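Local coordinates for twitching motility pilus retraction protein (Geobacter sulfurreducens PCA, PDB 5ZFQ) that probably powers retraction of the type IV pilus, working as a six-subunit ATPase motor, at residues A[27-30]-A[31-34]; A[229-233]-A[234-238]; A[269-272]-A[273-276]. All coordinates share one frame; numbering follows the deposited sequence.

The three contacts follow one another along the chain, each at or close to the start of a helix. Contact 1 opens helix 29-38 beside the antiparallel sheet of the N-terminal, PAS-like domain. Contacts 2 and 3 belong to the RecA-like domain, where helix 234-245 follows a strand of the mixed sheet and helix 275-285 follows a loop. Contact 1 lies across the chain's centre from both, 40 Å from contact 2 and 54 Å from contact 3 between centres. Contacts 2 and 3, with centres 14 Å apart, touch directly: Leu234 packs on Phe270, and Glu238 probably hydrogen-bonds Gln274. This ties the start of helix 234-245 to a loop that meets neighbouring subunits.

Contact 1 of 3, residues A[27-30]-A[31-34]; sequences ANMH and QLLT
Asn28 and Gln31 form a capping box at the start of helix 29-38, each side chain gripping the other's backbone N-H. Asn28 OD1 accepts from Gln31 N at 2.9 Å in an almost straight bond of 169°. This is possible because chi1 of 60° sets Asn28 CG between its own backbone N and carbonyl carbon, turning the amide back over the first turn. In return Gln31 OE1 accepts from Asn28 N at 2.9 Å, and the two amide planes stand 70° apart. Gln31 CD also rests against Ala27 CB (3.8 Å).

Asn28, His30 and Gln31 lie on the exposed, looser side of the turn. Met29, Leu32 and Leu33 form its buried, packed side: Met29 SD lies 4.1 Å from Leu32 CD1, and Met29 CE is 4.3 Å from Leu33 CG. Backbone bonds from Leu32 N to Asn28 O and from Leu33 N to Met29 O run along the turn. Further along, His30 O takes two donors, Thr34 N at 2.8 Å and, from above the carbonyl plane, Thr34 OG1 at 2.8 Å. A valine in place of Thr34 would probably leave that carbonyl with the backbone donor only.

The apolar side is covered by Leu44 of strand 43-46 and Leu76 of helix 70-79, while Leu33 leans on Phe99 and Ile101 of strand 94-101.

Contact 2 of 3, residues A[229-233]-A[234-238]; sequences GELRD and LETIE
Leu231 packs against Thr236 and Ile237 in a local strand-to-helix turn, where strand 225-230 passes into helix 234-245 of a beta-alpha-beta unit that continues into strand 249-254. Leu231 is the centre of an inverse gamma turn, closed by a weak bond from Arg232 N to Glu230 O, and the chain bends there so that Leu231 returns toward the helix. Its CB meets Ile237 CG1 at 3.6 Å, the two side chains crossing at about a right angle, while its CD2 branch lies 3.8 Å from Thr236 CG2.

The two branches of Thr236 thus do different work. With OG1 anti to the carbonyl carbon (chi1 -62°), the hydroxyl is turned to Asp233 and the methyl to the apolar side. Thr236 OG1 donates to Asp233 OD2 at 2.9 Å, using the anti lone pair of the carboxylate oxygen. Asp233 stands at the N-cap position, yet its side chain holds this hydroxyl and makes no capping bond to the backbone; its carbonyl O receives a long, weak bond of 3.5 Å from Ile237 N. Arg232 NH1 lies 3.4 Å from Glu230 OE1, out of the guanidinium plane, so charge alone relates the pair.

Leu231 and Ile237 both reach Ile266 of helix 259-268. Strand 225-230, ending in Gly229 and Glu230, probably carries the Walker B motif of this family, and Glu230 lies near, without touching, the presumed P-loop. The turn therefore sets an apolar inner face against a polar outer side, where the hydroxyl of Thr236 would probably ease the negative charge of Asp233.

Contact 3 of 3, residues A[269-272]-A[273-276]; sequences VFPP and YQQP
Pro272, Tyr273 and Pro271 bury the most surface in this turn into helix 275-285. Pro271 CB sits over one face of the Tyr273 ring, offset toward its rim, in a CH-pi contact with CB 3.7 Å from the ring centroid. The two side chains run side by side in the same direction, and Pro271 CB comes 3.5 Å from Tyr273 CE2. With chi1 of 60°, Tyr273 CG lies between its backbone N and carbonyl carbon, which folds the ring back over the proline.

Pro272 contributes mainly through its backbone. Its carbonyl O lies 3.4 Å from Pro276 CD and accepts a weak bond from Gln275 N. Pro271 O is the firmer acceptor: Gln274 N donates to it at 2.8 Å from above the carbonyl plane, and Gln275 N adds another weak bond. Phe270 O receives Gln275 NE2 at 3.2 Å, so the extended glutamine side chain ties Phe270 to the chain entering helix 275-285.

Gln274 CD lies 3.6 Å from Phe270 CD1, with ring and amide planes 51° apart, and its NE2 is hydrogen-bonded to Glu238. The Phe270 ring is buried against helix 234-245. Tyr273 packs on Val269, and Gln274 on Arg265, of a neighbouring subunit. Two prolines that lack N-H groups thus shape the turn, while carbonyl oxygens, glutamine N-H groups and CH-pi contact hold it at the subunit interface.

Contact 1 of 3, residues A[27-30]-A[31-34]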
# COMPACT_ATOMS: atom_id res chain seq x y z
N ALA A 27 -43.51 0.50 29.69
CA ALA A 27 -43.80 -0.66 28.86
C ALA A 27 -42.52 -1.34 28.32
O ALA A 27 -41.49 -0.69 28.12
CB ALA A 27 -44.69 -0.24 27.73
N ASN A 28 -42.57 -2.65 28.11
CA ASN A 28 -41.41 -3.35 27.59
C ASN A 28 -41.54 -3.49 26.08
O ASN A 28 -42.60 -3.14 25.53
CB ASN A 28 -41.24 -4.73 28.27
CG ASN A 28 -42.45 -5.66 28.06
OD1 ASN A 28 -43.00 -5.74 26.96
ND2 ASN A 28 -42.84 -6.37 29.12
N MET A 29 -40.49 -4.00 25.43
CA MET A 29 -40.44 -4.07 23.96
C MET A 29 -41.52 -5.01 23.40
O MET A 29 -42.05 -4.78 22.30
CB MET A 29 -39.05 -4.52 23.47
CG MET A 29 -37.99 -3.43 23.50
SD MET A 29 -38.35 -1.99 22.43
CE MET A 29 -37.97 -2.63 20.80
N HIS A 30 -41.85 -6.06 24.14
CA HIS A 30 -42.89 -6.97 23.71
C HIS A 30 -44.19 -6.20 23.51
O HIS A 30 -44.78 -6.24 22.43
CB HIS A 30 -43.07 -8.11 24.72
CG HIS A 30 -43.98 -9.19 24.24
ND1 HIS A 30 -45.35 -9.04 24.20
CD2 HIS A 30 -43.71 -10.43 23.78
CE1 HIS A 30 -45.89 -10.16 23.74
NE2 HIS A 30 -44.92 -11.02 23.47
N GLN A 31 -44.63 -5.50 24.56
CA GLN A 31 -45.74 -4.55 24.48
C GLN A 31 -45.60 -3.58 23.31
O GLN A 31 -46.55 -3.37 22.55
CB GLN A 31 -45.85 -3.74 25.76
CG GLN A 31 -46.32 -4.52 26.93
CD GLN A 31 -46.30 -3.68 28.20
OE1 GLN A 31 -45.26 -3.52 28.83
NE2 GLN A 31 -47.47 -3.15 28.58
N LEU A 32 -44.42 -2.99 23.17
CA LEU A 32 -44.23 -1.96 22.16
C LEU A 32 -44.34 -2.52 20.73
O LEU A 32 -44.96 -1.91 19.87
CB LEU A 32 -42.88 -1.25 22.36
CG LEU A 32 -42.84 -0.27 23.56
CD1 LEU A 32 -41.48 0.42 23.68
CD2 LEU A 32 -43.96 0.77 23.47
N LEU A 33 -43.75 -3.69 20.49
CA LEU A 33 -43.75 -4.27 19.16
C LEU A 33 -45.12 -4.84 18.86
O LEU A 33 -45.60 -4.78 17.72
CB LEU A 33 -42.67 -5.35 19.03
CG LEU A 33 -41.22 -4.87 19.19
CD1 LEU A 33 -40.31 -6.03 19.58
CD2 LEU A 33 -40.76 -4.22 17.89
N THR A 34 -45.75 -5.39 19.90
CA THR A 34 -47.10 -5.92 19.75
C THR A 34 -47.97 -4.77 19.30
O THR A 34 -48.70 -4.88 18.32
CB THR A 34 -47.61 -6.53 21.06
OG1 THR A 34 -46.88 -7.73 21.34
CG2 THR A 34 -49.09 -6.88 20.93

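Contact 2 of 3, residues A[229-233]-A[234-238]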
# COMPACT_ATOMS: atom_id res chain seq x y z
N GLY A 229 -26.04 -10.75 -4.08
CA GLY A 229 -25.97 -9.42 -3.54
C GLY A 229 -25.18 -8.53 -4.47
O GLY A 229 -24.97 -8.87 -5.60
N GLU A 230 -24.74 -7.39 -3.99
CA GLU A 230 -24.01 -6.44 -4.81
C GLU A 230 -22.71 -6.90 -5.37
O GLU A 230 -21.91 -7.46 -4.68
CB GLU A 230 -23.74 -5.14 -4.03
CG GLU A 230 -23.17 -4.00 -4.88
CD GLU A 230 -23.32 -2.61 -4.24
OE1 GLU A 230 -22.56 -2.27 -3.32
OE2 GLU A 230 -24.20 -1.84 -4.65
N LEU A 231 -22.50 -6.61 -6.63
CA LEU A 231 -21.28 -6.94 -7.26
C LEU A 231 -20.25 -5.86 -6.92
O LEU A 231 -19.88 -5.08 -7.76
CB LEU A 231 -21.48 -7.05 -8.76
CG LEU A 231 -22.46 -8.12 -9.25
CD1 LEU A 231 -22.36 -8.31 -10.74
CD2 LEU A 231 -22.25 -9.43 -8.56
N ARG A 232 -19.80 -5.84 -5.67
CA ARG A 232 -18.80 -4.88 -5.20
C ARG A 232 -17.49 -4.98 -5.98
O ARG A 232 -17.03 -4.02 -6.59
CB ARG A 232 -18.52 -5.13 -3.71
CG ARG A 232 -19.61 -4.67 -2.73
CD ARG A 232 -19.23 -5.05 -1.29
NE ARG A 232 -20.13 -4.62 -0.21
CZ ARG A 232 -21.47 -4.57 -0.23
NH1 ARG A 232 -22.18 -4.97 -1.29
NH2 ARG A 232 -22.12 -4.14 0.84
N ASP A 233 -16.91 -6.18 -5.94
CA ASP A 233 -15.51 -6.41 -6.28
C ASP A 233 -15.33 -7.05 -7.63
O ASP A 233 -16.31 -7.43 -8.28
CB ASP A 233 -14.90 -7.33 -5.24
CG ASP A 233 -15.41 -7.04 -3.86
OD1 ASP A 233 -14.96 -6.06 -3.23
OD2 ASP A 233 -16.30 -7.80 -3.42
N LEU A 234 -14.08 -7.23 -8.05
CA LEU A 234 -13.78 -8.09 -9.19
C LEU A 234 -14.04 -9.54 -8.79
O LEU A 234 -14.46 -10.36 -9.62
CB LEU A 234 -12.33 -7.91 -9.66
CG LEU A 234 -11.97 -6.58 -10.32
CD1 LEU A 234 -10.48 -6.46 -10.56
CD2 LEU A 234 -12.72 -6.43 -11.63
N GLU A 235 -13.79 -9.83 -7.52
CA GLU A 235 -13.91 -11.18 -6.98
C GLU A 235 -15.36 -11.67 -6.96
O GLU A 235 -15.64 -12.81 -7.36
CB GLU A 235 -13.32 -11.22 -5.57
CG GLU A 235 -13.30 -12.62 -4.98
CD GLU A 235 -12.33 -12.76 -3.81
OE1 GLU A 235 -11.40 -11.92 -3.69
OE2 GLU A 235 -12.50 -13.73 -3.03
N THR A 236 -16.27 -10.82 -6.49
CA THR A 236 -17.69 -11.16 -6.42
C THR A 236 -18.28 -11.36 -7.83
O THR A 236 -19.03 -12.31 -8.06
CB THR A 236 -18.49 -10.07 -5.65
OG1 THR A 236 -18.02 -9.99 -4.29
CG2 THR A 236 -19.98 -10.38 -5.64
N ILE A 237 -17.96 -10.46 -8.75
CA ILE A 237 -18.40 -10.59 -10.13
C ILE A 237 -17.95 -11.93 -10.75
O ILE A 237 -18.71 -12.62 -11.45
CB ILE A 237 -17.89 -9.43 -10.99
CG1 ILE A 237 -18.50 -8.12 -10.52
CG2 ILE A 237 -18.23 -9.61 -12.46
CD1 ILE A 237 -18.02 -6.95 -11.35
N GLU A 238 -16.70 -12.28 -10.46
CA GLU A 238 -16.10 -13.50 -10.98
C GLU A 238 -16.75 -14.73 -10.41
O GLU A 238 -16.79 -15.77 -11.05
CB GLU A 238 -14.60 -13.52 -10.68
CG GLU A 238 -13.71 -13.21 -11.86
CD GLU A 238 -12.28 -13.00 -11.42
OE1 GLU A 238 -12.02 -13.14 -10.20
OE2 GLU A 238 -11.41 -12.69 -12.27

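Contact 3 of 3, residues A[269-272]-A[273-276]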
# COMPACT_ATOMS: atom_id res chain seq x y z
N VAL A 269 -14.45 -2.57 -14.76
CA VAL A 269 -13.71 -2.68 -13.49
C VAL A 269 -12.54 -3.64 -13.61
O VAL A 269 -11.64 -3.64 -12.77
CB VAL A 269 -14.62 -3.14 -12.32
CG1 VAL A 269 -15.60 -2.03 -11.92
CG2 VAL A 269 -15.36 -4.42 -12.71
N PHE A 270 -12.59 -4.46 -14.66
CA PHE A 270 -11.56 -5.45 -14.98
C PHE A 270 -10.41 -4.86 -15.79
O PHE A 270 -10.60 -3.91 -16.56
CB PHE A 270 -12.15 -6.60 -15.80
CG PHE A 270 -12.95 -7.57 -15.00
CD1 PHE A 270 -12.31 -8.59 -14.30
CD2 PHE A 270 -14.33 -7.47 -14.95
CE1 PHE A 270 -13.05 -9.51 -13.55
CE2 PHE A 270 -15.08 -8.37 -14.21
CZ PHE A 270 -14.43 -9.39 -13.50
N PRO A 271 -9.21 -5.44 -15.62
CA PRO A 271 -8.04 -5.12 -16.45
C PRO A 271 -8.36 -5.25 -17.94
O PRO A 271 -9.02 -6.21 -18.34
CB PRO A 271 -7.01 -6.17 -16.01
CG PRO A 271 -7.35 -6.41 -14.57
CD PRO A 271 -8.86 -6.36 -14.52
N PRO A 272 -7.91 -4.28 -18.75
CA PRO A 272 -8.12 -4.27 -20.20
C PRO A 272 -7.94 -5.63 -20.88
O PRO A 272 -8.69 -5.93 -21.81
CB PRO A 272 -7.06 -3.27 -20.69
CG PRO A 272 -6.99 -2.27 -19.58
CD PRO A 272 -7.24 -3.05 -18.29
N TYR A 273 -6.99 -6.43 -20.43
CA TYR A 273 -6.73 -7.73 -21.07
C TYR A 273 -7.87 -8.75 -20.83
O TYR A 273 -8.08 -9.68 -21.62
CB TYR A 273 -5.38 -8.31 -20.60
CG TYR A 273 -5.23 -8.58 -19.10
CD1 TYR A 273 -5.92 -9.63 -18.49
CD2 TYR A 273 -4.37 -7.82 -18.32
CE1 TYR A 273 -5.78 -9.90 -17.13
CE2 TYR A 273 -4.20 -8.07 -16.95
CZ TYR A 273 -4.91 -9.12 -16.36
OH TYR A 273 -4.77 -9.39 -15.00
N GLN A 274 -8.60 -8.56 -19.74
CA GLN A 274 -9.64 -9.50 -19.34
C GLN A 274 -11.02 -9.11 -19.88
O GLN A 274 -11.95 -9.91 -19.90
CB GLN A 274 -9.66 -9.61 -17.82
CG GLN A 274 -10.54 -10.72 -17.29
CD GLN A 274 -10.19 -11.11 -15.86
OE1 GLN A 274 -9.28 -10.53 -15.25
NE2 GLN A 274 -10.90 -12.11 -15.32
N GLN A 275 -11.15 -7.87 -20.33
CA GLN A 275 -12.44 -7.34 -20.80
C GLN A 275 -13.05 -8.11 -21.99
O GLN A 275 -14.27 -8.34 -22.01
CB GLN A 275 -12.29 -5.84 -21.13
CG GLN A 275 -12.01 -4.99 -19.90
CD GLN A 275 -12.08 -3.50 -20.17
OE1 GLN A 275 -12.14 -3.06 -21.33
NE2 GLN A 275 -12.09 -2.72 -19.11
N PRO A 276 -12.23 -8.51 -22.99
CA PRO A 276 -12.75 -9.43 -24.01
C PRO A 276 -13.27 -10.78 -23.46
O PRO A 276 -14.23 -11.32 -24.03
CB PRO A 276 -11.55 -9.65 -24.93
CG PRO A 276 -10.81 -8.39 -24.85
CD PRO A 276 -10.92 -7.97 -23.41